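Local coordinates for beta-N-acetylglucosaminidase-like protein Glycoside hydrolase family 20 (Flavobacterium johnsoniae, PDB 6YHH), which probably removes terminal N-acetylglucosamine units from chitin-derived oligosaccharides, as a family 20 beta-N-acetylhexosaminidase of bacterial chitin metabolism, at residues 368-373 with 378-383; 493-498 with 504-509; 588-593 with 632-637; 214-219 with 225-230. All blocks are in the same frame, centred on the assembly; numbering follows the deposited sequence.

Overall arrangement
From the N terminus, contact 4 comes first. It closes the short turn between helix 210-222 and strand 226-230 of the catalytic barrel. Contact 1 follows on the same sheet and closes the loop between strands 362-366 and 379-382; its nearest atoms are about 6 Å from those of contact 4. Contact 2 closes the loop between helices 484-497 and 507-517, next to the second subunit. Contact 3 closes a longer helical hairpin, bringing helix 583-607 against the end of helix 617-634, and its centre is about 56 Å from that of contact 1. The four lie in series along the chain; none nests in or crosses another.

Contact 1. Residues 368-373 with 378-383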
loop_
_atom_site.group_PDB
_atom_site.type_symbol
_atom_site.label_atom_id
_atom_site.label_comp_id
_atom_site.label_asym_id
_atom_site.label_seq_id
_atom_site.Cartn_x
_atom_site.Cartn_y
_atom_site.Cartn_z
ATOM N N GLU A 368 28.569 -14.110 -17.514
ATOM C CA GLU A 368 29.793 -13.522 -18.097
ATOM C C GLU A 368 31.037 -13.752 -17.308
ATOM O O GLU A 368 32.147 -13.807 -17.926
ATOM C CB GLU A 368 29.663 -12.064 -18.466
ATOM C CG GLU A 368 28.561 -11.802 -19.494
ATOM C CD GLU A 368 27.202 -11.410 -18.918
ATOM O OE1 GLU A 368 26.784 -12.045 -17.907
ATOM O OE2 GLU A 368 26.529 -10.486 -19.521
ATOM N N ILE A 369 30.918 -13.959 -16.000
ATOM C CA ILE A 369 32.090 -14.183 -15.181
ATOM C C ILE A 369 32.819 -15.487 -15.449
ATOM O O ILE A 369 33.999 -15.656 -15.048
ATOM C CB ILE A 369 31.859 -14.032 -13.641
ATOM C CG1 ILE A 369 30.968 -15.126 -13.074
ATOM C CG2 ILE A 369 31.289 -12.617 -13.340
ATOM C CD1 ILE A 369 31.003 -15.214 -11.561
ATOM N N LEU A 370 32.143 -16.418 -16.084
ATOM C CA LEU A 370 32.735 -17.722 -16.324
ATOM C C LEU A 370 33.685 -17.752 -17.536
ATOM O O LEU A 370 33.236 -17.740 -18.679
ATOM C CB LEU A 370 31.599 -18.753 -16.447
ATOM C CG LEU A 370 31.960 -20.205 -16.665
ATOM C CD1 LEU A 370 33.057 -20.667 -15.759
ATOM C CD2 LEU A 370 30.811 -21.215 -16.731
ATOM N N THR A 371 34.975 -17.721 -17.190
ATOM C CA THR A 371 36.067 -18.161 -18.053
ATOM C C THR A 371 36.922 -19.140 -17.242
ATOM O O THR A 371 36.661 -19.373 -16.077
ATOM C CB THR A 371 36.853 -17.038 -18.685
ATOM O OG1 THR A 371 37.546 -16.324 -17.670
ATOM C CG2 THR A 371 35.936 -16.119 -19.495
ATOM N N LYS A 372 37.969 -19.736 -17.881
ATOM C CA LYS A 372 38.607 -20.917 -17.294
ATOM C C LYS A 372 39.130 -20.733 -15.879
ATOM O O LYS A 372 39.030 -21.649 -15.034
ATOM C CB LYS A 372 39.668 -21.459 -18.297
ATOM C CG LYS A 372 40.862 -20.581 -18.393
ATOM N N ASP A 373 39.619 -19.577 -15.508
ATOM C CA ASP A 373 40.231 -19.452 -14.199
ATOM C C ASP A 373 39.241 -19.026 -13.075
ATOM O O ASP A 373 39.671 -18.732 -11.978
ATOM C CB ASP A 373 41.368 -18.447 -14.246
ATOM C CG ASP A 373 42.590 -18.918 -15.058
ATOM O OD1 ASP A 373 42.643 -20.051 -15.503
ATOM O OD2 ASP A 373 43.516 -18.063 -15.223
ATOM N N ALA A 378 32.588 -20.622 -7.285
ATOM C CA ALA A 378 31.633 -19.490 -7.694
ATOM C C ALA A 378 30.331 -20.081 -8.220
ATOM O O ALA A 378 30.290 -21.100 -8.961
ATOM C CB ALA A 378 32.237 -18.620 -8.752
ATOM N N ILE A 379 29.223 -19.439 -7.823
ATOM C CA ILE A 379 27.920 -19.768 -8.416
ATOM C C ILE A 379 27.659 -18.966 -9.675
ATOM O O ILE A 379 27.859 -17.717 -9.687
ATOM C CB ILE A 379 26.835 -19.537 -7.393
ATOM C CG1 ILE A 379 27.149 -20.401 -6.197
ATOM C CG2 ILE A 379 25.479 -19.895 -7.959
ATOM C CD1 ILE A 379 26.278 -20.210 -5.052
ATOM N N VAL A 380 27.257 -19.652 -10.759
ATOM C CA VAL A 380 27.090 -19.030 -12.066
ATOM C C VAL A 380 25.595 -18.758 -12.240
ATOM O O VAL A 380 24.798 -19.693 -12.091
ATOM C CB VAL A 380 27.622 -19.935 -13.194
ATOM C CG1 VAL A 380 27.261 -19.414 -14.613
ATOM C CG2 VAL A 380 29.115 -19.978 -13.073
ATOM N N HIS A 381 25.236 -17.518 -12.587
ATOM C CA HIS A 381 23.849 -17.151 -12.753
ATOM C C HIS A 381 23.561 -17.062 -14.255
ATOM O O HIS A 381 23.957 -16.122 -14.930
ATOM C CB HIS A 381 23.593 -15.841 -11.994
ATOM C CG HIS A 381 22.161 -15.597 -11.693
ATOM N ND1 HIS A 381 21.781 -14.619 -10.813
ATOM C CD2 HIS A 381 21.013 -16.182 -12.150
ATOM C CE1 HIS A 381 20.465 -14.612 -10.705
ATOM N NE2 HIS A 381 19.961 -15.525 -11.524
ATOM N N SER A 382 22.877 -18.094 -14.772
ATOM C CA SER A 382 22.579 -18.226 -16.168
ATOM C C SER A 382 21.360 -17.394 -16.563
ATOM O O SER A 382 20.238 -17.685 -16.123
ATOM C CB SER A 382 22.309 -19.714 -16.480
ATOM O OG SER A 382 21.973 -19.918 -17.848
ATOM N N TRP A 383 21.574 -16.441 -17.464
ATOM C CA TRP A 383 20.550 -15.473 -17.860
ATOM C C TRP A 383 20.379 -15.207 -19.346
ATOM O O TRP A 383 19.242 -14.762 -19.768
ATOM C CB TRP A 383 20.776 -14.155 -17.143
ATOM C CG TRP A 383 21.868 -13.307 -17.713
ATOM C CD1 TRP A 383 23.157 -13.337 -17.370
ATOM C CD2 TRP A 383 21.727 -12.216 -18.650
ATOM N NE1 TRP A 383 23.883 -12.366 -18.035
ATOM C CE2 TRP A 383 23.028 -11.649 -18.827
ATOM C CE3 TRP A 383 20.657 -11.685 -19.384
ATOM C CZ2 TRP A 383 23.262 -10.588 -19.693
ATOM C CZ3 TRP A 383 20.892 -10.605 -20.206
ATOM C CH2 TRP A 383 22.196 -10.102 -20.396
#
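Trp383 NE1 donates to Glu368 OE1 at 2.9 Å, in a nearly straight bond of 175°. The two residues belong to the catalytic (beta/alpha)8 barrel of family 20: Glu368 lies beyond strand 362-366, and Trp383 just beyond the parallel strand 379-382. The acceptor sits at the edge of the indole, in the ring plane. From the carboxylate's side, NE1 arrives on the syn side of OE1, some 30° out of the carboxylate plane. Glu368 turns towards the indole through a bend at chi2 (94°). Its other oxygen, OE2, lies 3.3 Å from Trp383 CZ2 and accepts a hydrogen bond from the backbone N of Glu317. The carboxylate thus joins the indole to the backbone of the predicted proton donor. Trp383 also packs edge-to-face with Trp366. Its side chain lies about 4 Å from that of Glu317 and from a bound Tris molecule, probably from the crystallisation liquor, consistent with a place in the substrate pocket. A phenylalanine at Trp383 would probably leave Glu368 OE1 without this donor and the carboxylate freer to turn. Farther along, aliphatic side chains make the contact. Ile369 CD1 rests loosely, at 4.4 Å, by the Ile379 carbonyl oxygen. Leu370 and Val380 form an apolar pair through one methyl each, with CD2 4.2 Å from CG2.

Contact 2. Residues 493-498 with 504-509; sequences SVSFRL and THIKNK
His505 NE2 points at Ser495 and meets two of its oxygens, where the C-terminal part of helix 484-497 faces the turn leading into helix 507-517. This is a helix-loop-helix connection, with the imidazole bridging its two sides. The main bond runs from NE2 to the backbone O of Ser495, 3.0 Å long with an N-H...O angle of 141°. Ser495 O lies in the ring plane, but the donor stands above the carbonyl plane, 46° out of it. A second, weak bond goes from the same N-H to Ser495 OG, also at 3.0 Å and more bent (124°). One proton is therefore shared unequally between a carbonyl and a hydroxyl. Ser495 OG stands opposite its own backbone N, which sets it at the imidazole edge. Ser495 O also receives a weak bond from Leu498 N within the helix. A leucine in place of His505 would probably leave Ser495 O without its donor from across the loop and OG without its weak one. Nearby, Arg497 NH1 donates to Asn515 OD1 of the second subunit, and Ile506 packs on Arg514 of that subunit, so the contact borders the dimer interface. Carbon contacts complete it: Leu498 CB is 4.1 Å from His505 CE1, and Ile506 CD1 lies 4.4 Å from Phe496 CA.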
loop_
_atom_site.group_PDB
_atom_site.type_symbol
_atom_site.label_atom_id
_atom_site.label_comp_id
_atom_site.label_asym_id
_atom_site.label_seq_id
_atom_site.Cartn_x
_atom_site.Cartn_y
_atom_site.Cartn_z
ATOM N N SER A 493 -7.413 -18.274 -7.740
ATOM C CA SER A 493 -7.604 -18.125 -6.304
ATOM C C SER A 493 -6.306 -17.835 -5.558
ATOM O O SER A 493 -6.319 -17.105 -4.573
ATOM C CB SER A 493 -8.300 -19.353 -5.682
ATOM O OG SER A 493 -7.522 -20.498 -5.839
ATOM N N VAL A 494 -5.200 -18.371 -6.032
ATOM C CA VAL A 494 -3.889 -18.058 -5.457
ATOM C C VAL A 494 -3.631 -16.545 -5.571
ATOM O O VAL A 494 -3.222 -15.904 -4.577
ATOM C CB VAL A 494 -2.807 -18.873 -6.214
ATOM C CG1 VAL A 494 -1.419 -18.464 -5.770
ATOM C CG2 VAL A 494 -2.967 -20.381 -5.973
ATOM N N SER A 495 -3.886 -15.992 -6.742
ATOM C CA SER A 495 -3.659 -14.572 -6.963
ATOM C C SER A 495 -4.567 -13.698 -6.068
ATOM O O SER A 495 -4.118 -12.719 -5.456
ATOM C CB SER A 495 -3.920 -14.249 -8.429
ATOM O OG SER A 495 -3.650 -12.857 -8.702
ATOM N N PHE A 496 -5.842 -14.082 -5.977
ATOM C CA PHE A 496 -6.777 -13.425 -5.082
ATOM C C PHE A 496 -6.322 -13.440 -3.642
ATOM O O PHE A 496 -6.270 -12.379 -2.987
ATOM C CB PHE A 496 -8.099 -14.102 -5.279
ATOM C CG PHE A 496 -9.047 -14.113 -4.112
ATOM C CD1 PHE A 496 -9.478 -12.957 -3.536
ATOM C CD2 PHE A 496 -9.661 -15.295 -3.733
ATOM C CE1 PHE A 496 -10.353 -12.966 -2.491
ATOM C CE2 PHE A 496 -10.605 -15.353 -2.688
ATOM C CZ PHE A 496 -10.987 -14.155 -2.091
ATOM N N ARG A 497 -5.915 -14.602 -3.131
ATOM C CA ARG A 497 -5.539 -14.695 -1.716
ATOM C C ARG A 497 -4.265 -13.958 -1.353
ATOM O O ARG A 497 -4.046 -13.603 -0.207
ATOM C CB ARG A 497 -5.582 -16.138 -1.241
ATOM C CG ARG A 497 -6.995 -16.706 -1.186
ATOM C CD ARG A 497 -7.942 -15.936 -0.237
ATOM N NE ARG A 497 -9.221 -16.682 -0.083
ATOM C CZ ARG A 497 -10.264 -16.181 0.569
ATOM N NH1 ARG A 497 -10.181 -14.972 1.134
ATOM N NH2 ARG A 497 -11.419 -16.844 0.625
ATOM N N LEU A 498 -3.396 -13.681 -2.351
ATOM C CA LEU A 498 -2.235 -12.860 -2.066
ATOM C C LEU A 498 -2.636 -11.443 -1.623
ATOM O O LEU A 498 -1.821 -10.765 -0.958
ATOM C CB LEU A 498 -1.271 -12.803 -3.274
ATOM C CG LEU A 498 -0.567 -14.054 -3.723
ATOM C CD1 LEU A 498 0.126 -13.812 -5.051
ATOM C CD2 LEU A 498 0.462 -14.464 -2.673
ATOM N N THR A 504 -0.578 -5.584 -4.509
ATOM C CA THR A 504 -1.385 -4.517 -5.119
ATOM C C THR A 504 -1.732 -4.842 -6.539
ATOM O O THR A 504 -2.242 -3.992 -7.259
ATOM C CB THR A 504 -0.641 -3.177 -5.182
ATOM O OG1 THR A 504 0.481 -3.229 -6.093
ATOM C CG2 THR A 504 -0.092 -2.739 -3.816
ATOM N N HIS A 505 -1.445 -6.060 -6.985
ATOM C CA HIS A 505 -1.598 -6.364 -8.420
ATOM C C HIS A 505 -3.005 -6.094 -8.991
ATOM O O HIS A 505 -3.149 -5.570 -10.087
ATOM C CB HIS A 505 -1.144 -7.773 -8.757
ATOM C CG HIS A 505 -1.729 -8.830 -7.893
ATOM N ND1 HIS A 505 -1.560 -8.839 -6.526
ATOM C CD2 HIS A 505 -2.438 -9.949 -8.193
ATOM C CE1 HIS A 505 -2.212 -9.865 -6.019
ATOM N NE2 HIS A 505 -2.688 -10.600 -7.019
ATOM N N ILE A 506 -4.028 -6.403 -8.237
ATOM C CA ILE A 506 -5.415 -6.198 -8.669
ATOM C C ILE A 506 -5.832 -4.767 -8.309
ATOM O O ILE A 506 -6.399 -4.022 -9.144
ATOM C CB ILE A 506 -6.372 -7.251 -8.024
ATOM C CG1 ILE A 506 -5.921 -8.677 -8.408
ATOM C CG2 ILE A 506 -7.780 -7.044 -8.535
ATOM C CD1 ILE A 506 -6.482 -9.757 -7.525
ATOM N N LYS A 507 -5.607 -4.345 -7.066
ATOM C CA LYS A 507 -6.229 -3.093 -6.580
ATOM C C LYS A 507 -5.611 -1.820 -7.161
ATOM O O LYS A 507 -6.331 -0.831 -7.387
ATOM C CB LYS A 507 -6.240 -3.061 -5.023
ATOM C CG LYS A 507 -4.907 -2.864 -4.342
ATOM C CD LYS A 507 -5.004 -3.120 -2.859
ATOM C CE LYS A 507 -3.740 -2.794 -2.151
ATOM N NZ LYS A 507 -3.758 -3.232 -0.698
ATOM N N ASN A 508 -4.293 -1.819 -7.412
ATOM C CA ASN A 508 -3.673 -0.631 -7.941
ATOM C C ASN A 508 -4.093 -0.405 -9.407
ATOM O O ASN A 508 -3.999 0.705 -9.906
ATOM C CB ASN A 508 -2.132 -0.655 -7.770
ATOM C CG ASN A 508 -1.664 -0.138 -6.425
ATOM O OD1 ASN A 508 -0.387 0.048 -6.174
ATOM N ND2 ASN A 508 -2.597 0.090 -5.542
ATOM N N LYS A 509 -4.589 -1.430 -10.125
ATOM C CA LYS A 509 -5.061 -1.250 -11.457
ATOM C C LYS A 509 -6.238 -0.297 -11.471
ATOM O O LYS A 509 -6.345 0.558 -12.325
ATOM C CB LYS A 509 -5.525 -2.625 -12.004
ATOM C CG LYS A 509 -6.136 -2.605 -13.378
ATOM C CD LYS A 509 -6.594 -4.002 -13.730
ATOM C CE LYS A 509 -7.146 -4.026 -15.113
ATOM N NZ LYS A 509 -7.358 -5.435 -15.577
#

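Contact 3. Residues 588-593 with 632-637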
loop_
_atom_site.group_PDB
_atom_site.type_symbol
_atom_site.label_atom_id
_atom_site.label_comp_id
_atom_site.label_asym_id
_atom_site.label_seq_id
_atom_site.Cartn_x
_atom_site.Cartn_y
_atom_site.Cartn_z
ATOM N N LYS A 588 -21.532 -17.617 -28.761
ATOM C CA LYS A 588 -20.460 -17.296 -27.762
ATOM C C LYS A 588 -19.440 -16.365 -28.385
ATOM O O LYS A 588 -18.971 -15.442 -27.696
ATOM C CB LYS A 588 -19.839 -18.586 -27.179
ATOM C CG LYS A 588 -20.761 -19.248 -26.123
ATOM C CD LYS A 588 -20.147 -20.540 -25.505
ATOM N N VAL A 589 -19.147 -16.557 -29.664
ATOM C CA VAL A 589 -18.170 -15.696 -30.351
ATOM C C VAL A 589 -18.813 -14.314 -30.546
ATOM O O VAL A 589 -18.220 -13.273 -30.265
ATOM C CB VAL A 589 -17.723 -16.274 -31.693
ATOM C CG1 VAL A 589 -16.871 -15.295 -32.448
ATOM C CG2 VAL A 589 -17.009 -17.582 -31.463
ATOM N N ALA A 590 -20.045 -14.267 -31.046
ATOM C CA ALA A 590 -20.738 -13.031 -31.293
ATOM C C ALA A 590 -20.866 -12.172 -30.006
ATOM O O ALA A 590 -20.857 -10.940 -30.126
ATOM C CB ALA A 590 -22.131 -13.332 -31.872
ATOM N N ALA A 591 -21.022 -12.806 -28.821
ATOM C CA ALA A 591 -21.177 -12.093 -27.580
ATOM C C ALA A 591 -19.961 -11.149 -27.342
ATOM O O ALA A 591 -20.138 -10.047 -26.802
ATOM C CB ALA A 591 -21.322 -13.024 -26.402
ATOM N N PHE A 592 -18.787 -11.580 -27.780
ATOM C CA PHE A 592 -17.560 -10.738 -27.573
ATOM C C PHE A 592 -17.618 -9.548 -28.468
ATOM O O PHE A 592 -17.299 -8.443 -28.058
ATOM C CB PHE A 592 -16.283 -11.551 -27.872
ATOM C CG PHE A 592 -15.942 -12.505 -26.777
ATOM C CD1 PHE A 592 -15.190 -12.089 -25.632
ATOM C CD2 PHE A 592 -16.349 -13.826 -26.846
ATOM C CE1 PHE A 592 -14.855 -13.027 -24.637
ATOM C CE2 PHE A 592 -16.057 -14.718 -25.852
ATOM C CZ PHE A 592 -15.327 -14.327 -24.728
ATOM N N PHE A 593 -18.074 -9.743 -29.699
ATOM C CA PHE A 593 -18.206 -8.602 -30.602
ATOM C C PHE A 593 -19.203 -7.576 -30.103
ATOM O O PHE A 593 -18.935 -6.344 -30.131
ATOM C CB PHE A 593 -18.619 -9.069 -32.005
ATOM C CG PHE A 593 -17.662 -10.025 -32.635
ATOM C CD1 PHE A 593 -16.269 -9.895 -32.458
ATOM C CD2 PHE A 593 -18.108 -10.989 -33.502
ATOM C CE1 PHE A 593 -15.399 -10.799 -33.028
ATOM C CE2 PHE A 593 -17.228 -11.884 -34.076
ATOM C CZ PHE A 593 -15.892 -11.784 -33.849
ATOM N N LEU A 632 -21.522 -9.387 -39.025
ATOM C CA LEU A 632 -22.202 -9.636 -40.317
ATOM C C LEU A 632 -21.635 -10.863 -40.980
ATOM O O LEU A 632 -22.376 -11.676 -41.557
ATOM C CB LEU A 632 -22.063 -8.443 -41.236
ATOM C CG LEU A 632 -22.674 -7.158 -40.727
ATOM C CD1 LEU A 632 -22.138 -6.035 -41.555
ATOM C CD2 LEU A 632 -24.194 -7.192 -40.764
ATOM N N VAL A 633 -20.340 -11.056 -40.896
ATOM C CA VAL A 633 -19.684 -12.254 -41.414
ATOM C C VAL A 633 -20.296 -13.527 -40.793
ATOM O O VAL A 633 -20.705 -14.436 -41.522
ATOM C CB VAL A 633 -18.182 -12.244 -41.164
ATOM C CG1 VAL A 633 -17.548 -13.562 -41.513
ATOM C CG2 VAL A 633 -17.459 -11.167 -41.957
ATOM N N LEU A 634 -20.410 -13.575 -39.462
ATOM C CA LEU A 634 -20.969 -14.743 -38.768
ATOM C C LEU A 634 -22.403 -15.071 -39.234
ATOM O O LEU A 634 -22.781 -16.227 -39.211
ATOM C CB LEU A 634 -20.956 -14.606 -37.235
ATOM C CG LEU A 634 -19.605 -14.684 -36.455
ATOM C CD1 LEU A 634 -19.797 -14.449 -34.957
ATOM C CD2 LEU A 634 -18.790 -15.945 -36.617
ATOM N N ASP A 635 -23.175 -14.060 -39.606
ATOM C CA ASP A 635 -24.497 -14.276 -40.237
ATOM C C ASP A 635 -24.595 -14.262 -41.778
ATOM O O ASP A 635 -25.695 -14.092 -42.304
ATOM C CB ASP A 635 -25.460 -13.271 -39.641
ATOM C CG ASP A 635 -26.211 -13.849 -38.506
ATOM O OD1 ASP A 635 -25.559 -14.535 -37.671
ATOM O OD2 ASP A 635 -27.462 -13.697 -38.511
ATOM N N ASN A 636 -23.486 -14.481 -42.499
ATOM C CA ASN A 636 -23.362 -14.164 -43.951
ATOM C C ASN A 636 -24.203 -12.950 -44.448
ATOM O O ASN A 636 -24.788 -13.001 -45.526
ATOM C CB ASN A 636 -23.629 -15.431 -44.808
ATOM N N LYS A 637 -24.315 -11.881 -43.649
ATOM C CA LYS A 637 -24.823 -10.595 -44.146
ATOM C C LYS A 637 -23.633 -9.672 -44.590
ATOM O O LYS A 637 -23.852 -8.505 -44.929
ATOM C CB LYS A 637 -25.747 -9.897 -43.111
ATOM C CG LYS A 637 -27.071 -10.588 -42.715
#
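Leu634 reaches from the last turn of helix 617-634 to helix 583-607, and its CD1 methyl makes the contact. CB starts the side chain towards the other helix. CG stands opposite the carbonyl carbon (chi1 -71°) and carries the branch across. The chain then extends (chi2 177°), which puts CD1 at the far end. That methyl meets one face of the facing helix: Val589 and its neighbour Ala590, and Phe593 a turn later. Phe593 CE2 lies 3.7 Å from Leu634 CD1, which touches the ring at its edge, near the ring plane. Val589 CG1 is 3.9 Å from the same methyl, and the two side chains cross at about a right angle. Ala590 adds its CB at 4.0 Å from Leu634 CD1, and its backbone N is about as near. The other methyl, CD2, comes no nearer than 4.6 Å to Val589 CG1. Tyr577 of helix 565-579 packs on both Val589 and Leu634, while Leu671 of helix 665-671 covers Val589 and Phe593, so four helices meet here. Just beyond Leu634 the helix ends in a Schellman motif, with Asn636 at positive phi. The side chains that meet are all apolar. Between the segments the contact is hydrocarbon packing on one methyl; polar help comes from Lys586, one turn earlier, whose NZ makes a weak hydrogen bond to Leu634 O and a long, weak ion pair with Asp635.

Contact 4. Residues 214-219 with 225-230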
loop_
_atom_site.group_PDB
_atom_site.type_symbol
_atom_site.label_atom_id
_atom_site.label_comp_id
_atom_site.label_asym_id
_atom_site.label_seq_id
_atom_site.Cartn_x
_atom_site.Cartn_y
_atom_site.Cartn_z
ATOM N N ARG A 214 19.026 -4.669 7.949
ATOM C CA ARG A 214 19.039 -5.670 9.001
ATOM C C ARG A 214 17.652 -6.112 9.364
ATOM O O ARG A 214 17.415 -7.325 9.601
ATOM C CB ARG A 214 19.783 -5.157 10.259
ATOM C CG ARG A 214 21.251 -4.903 10.075
ATOM C CD ARG A 214 21.856 -4.543 11.460
ATOM N NE ARG A 214 23.198 -3.971 11.276
ATOM C CZ ARG A 214 23.478 -2.662 11.318
ATOM N NH1 ARG A 214 22.551 -1.724 11.641
ATOM N NH2 ARG A 214 24.719 -2.274 11.054
ATOM N N ASN A 215 16.696 -5.199 9.391
ATOM C CA ASN A 215 15.352 -5.580 9.783
ATOM C C ASN A 215 14.611 -6.307 8.649
ATOM O O ASN A 215 13.779 -7.166 8.964
ATOM C CB ASN A 215 14.564 -4.373 10.273
ATOM C CG ASN A 215 15.061 -3.897 11.659
ATOM O OD1 ASN A 215 15.663 -4.690 12.382
ATOM N ND2 ASN A 215 14.716 -2.700 12.062
ATOM N N ILE A 216 14.985 -6.021 7.381
ATOM C CA ILE A 216 14.417 -6.819 6.269
ATOM C C ILE A 216 15.014 -8.202 6.293
ATOM O O ILE A 216 14.355 -9.185 5.990
ATOM C CB ILE A 216 14.591 -6.046 4.963
ATOM C CG1 ILE A 216 13.535 -4.927 4.899
ATOM C CG2 ILE A 216 14.483 -6.944 3.743
ATOM C CD1 ILE A 216 13.796 -3.838 3.861
ATOM N N VAL A 217 16.308 -8.346 6.596
ATOM C CA VAL A 217 16.949 -9.691 6.711
ATOM C C VAL A 217 16.173 -10.484 7.756
ATOM O O VAL A 217 15.834 -11.629 7.559
ATOM C CB VAL A 217 18.437 -9.525 7.069
ATOM C CG1 VAL A 217 19.014 -10.799 7.642
ATOM C CG2 VAL A 217 19.239 -9.065 5.857
ATOM N N LYS A 218 15.868 -9.859 8.903
ATOM C CA LYS A 218 15.112 -10.542 9.979
ATOM C C LYS A 218 13.732 -10.923 9.536
ATOM O O LYS A 218 13.288 -12.045 9.785
ATOM C CB LYS A 218 15.011 -9.674 11.222
ATOM C CG LYS A 218 16.299 -9.452 11.930
ATOM C CD LYS A 218 16.189 -8.708 13.287
ATOM C CE LYS A 218 17.511 -8.186 13.777
ATOM N NZ LYS A 218 17.437 -7.731 15.208
ATOM N N TYR A 219 13.064 -10.010 8.825
ATOM C CA TYR A 219 11.686 -10.216 8.373
ATOM C C TYR A 219 11.695 -11.421 7.445
ATOM O O TYR A 219 10.824 -12.303 7.511
ATOM C CB TYR A 219 11.237 -8.953 7.609
ATOM C CG TYR A 219 9.811 -8.866 7.241
ATOM C CD1 TYR A 219 9.326 -9.441 6.100
ATOM C CD2 TYR A 219 8.903 -8.156 8.042
ATOM C CE1 TYR A 219 7.985 -9.325 5.755
ATOM C CE2 TYR A 219 7.573 -8.051 7.735
ATOM C CZ TYR A 219 7.099 -8.602 6.566
ATOM O OH TYR A 219 5.738 -8.500 6.248
ATOM N N ILE A 225 13.194 -17.303 4.433
ATOM C CA ILE A 225 13.803 -16.769 3.192
ATOM C C ILE A 225 15.239 -16.241 3.395
ATOM O O ILE A 225 15.518 -15.462 4.297
ATOM C CB ILE A 225 12.877 -15.667 2.637
ATOM C CG1 ILE A 225 11.467 -16.256 2.308
ATOM C CG2 ILE A 225 13.508 -14.977 1.419
ATOM C CD1 ILE A 225 10.429 -15.164 2.190
ATOM N N LEU A 226 16.107 -16.683 2.526
ATOM C CA LEU A 226 17.514 -16.233 2.380
ATOM C C LEU A 226 17.583 -14.968 1.537
ATOM O O LEU A 226 16.944 -14.918 0.487
ATOM C CB LEU A 226 18.279 -17.305 1.647
ATOM C CG LEU A 226 19.711 -17.006 1.219
ATOM C CD1 LEU A 226 20.600 -16.834 2.440
ATOM C CD2 LEU A 226 20.286 -18.091 0.342
ATOM N N ILE A 227 18.330 -13.966 1.981
ATOM C CA ILE A 227 18.606 -12.843 1.154
ATOM C C ILE A 227 19.979 -12.899 0.540
ATOM O O ILE A 227 21.011 -13.101 1.284
ATOM C CB ILE A 227 18.351 -11.505 1.872
ATOM C CG1 ILE A 227 16.884 -11.392 2.392
ATOM C CG2 ILE A 227 18.790 -10.292 1.002
ATOM C CD1 ILE A 227 16.502 -10.053 2.975
ATOM N N VAL A 228 20.029 -12.692 -0.772
ATOM C CA VAL A 228 21.254 -12.679 -1.521
ATOM C C VAL A 228 21.417 -11.232 -2.047
ATOM O O VAL A 228 20.676 -10.804 -2.955
ATOM C CB VAL A 228 21.267 -13.714 -2.684
ATOM C CG1 VAL A 228 22.531 -13.585 -3.461
ATOM C CG2 VAL A 228 21.067 -15.127 -2.137
ATOM N N PRO A 229 22.316 -10.440 -1.428
ATOM C CA PRO A 229 22.617 -9.087 -1.937
ATOM C C PRO A 229 23.469 -9.067 -3.174
ATOM O O PRO A 229 24.263 -9.980 -3.414
ATOM C CB PRO A 229 23.399 -8.480 -0.753
ATOM C CG PRO A 229 24.200 -9.683 -0.298
ATOM C CD PRO A 229 23.227 -10.812 -0.331
ATOM N N GLU A 230 23.263 -8.062 -4.036
ATOM C CA GLU A 230 24.083 -7.894 -5.236
ATOM C C GLU A 230 24.594 -6.504 -5.344
ATOM O O GLU A 230 23.823 -5.526 -5.296
ATOM C CB GLU A 230 23.326 -8.244 -6.517
ATOM C CG GLU A 230 24.183 -8.214 -7.781
ATOM C CD GLU A 230 23.407 -8.317 -9.099
ATOM O OE1 GLU A 230 22.194 -8.730 -9.064
ATOM O OE2 GLU A 230 23.980 -8.016 -10.166
HETATM O O HOH W 1 17.001 -13.553 5.773
#
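Ile227 holds CG1 beside its backbone N (chi1 -57°) and extends to CD1 (chi2 -174°), which carries that methyl from strand 226-230 over to helix 210-222. On the helix, Ile216 places CG2 opposite its own N (chi1 -77° for CG1), and this branch meets Ile227 CD1 at 3.8 Å. The two isoleucines cross at about a right angle. Val217 receives the same methyl against its backbone, with CA 3.8 Å from Ile227 CD1. Its CG2 branch adds a looser touch to CD1 at 4.1 Å. One water joins the two segments at the turn end. It donates to Val217 O at 2.9 Å and to Ile225 O at 2.8 Å, giving both carbonyls a partner. The arrangement is the helix-to-strand step of a beta/alpha barrel, in which the helix packs on the outside of the strand that follows it. Strand 226-230 pairs in parallel with strand 177-184, whose Phe178 also touches Ile227. Ile216 reaches on to Trp180 of that strand and to Val163 of helix 160-172, so the contact lies between the barrel sheet and two of its outer helices.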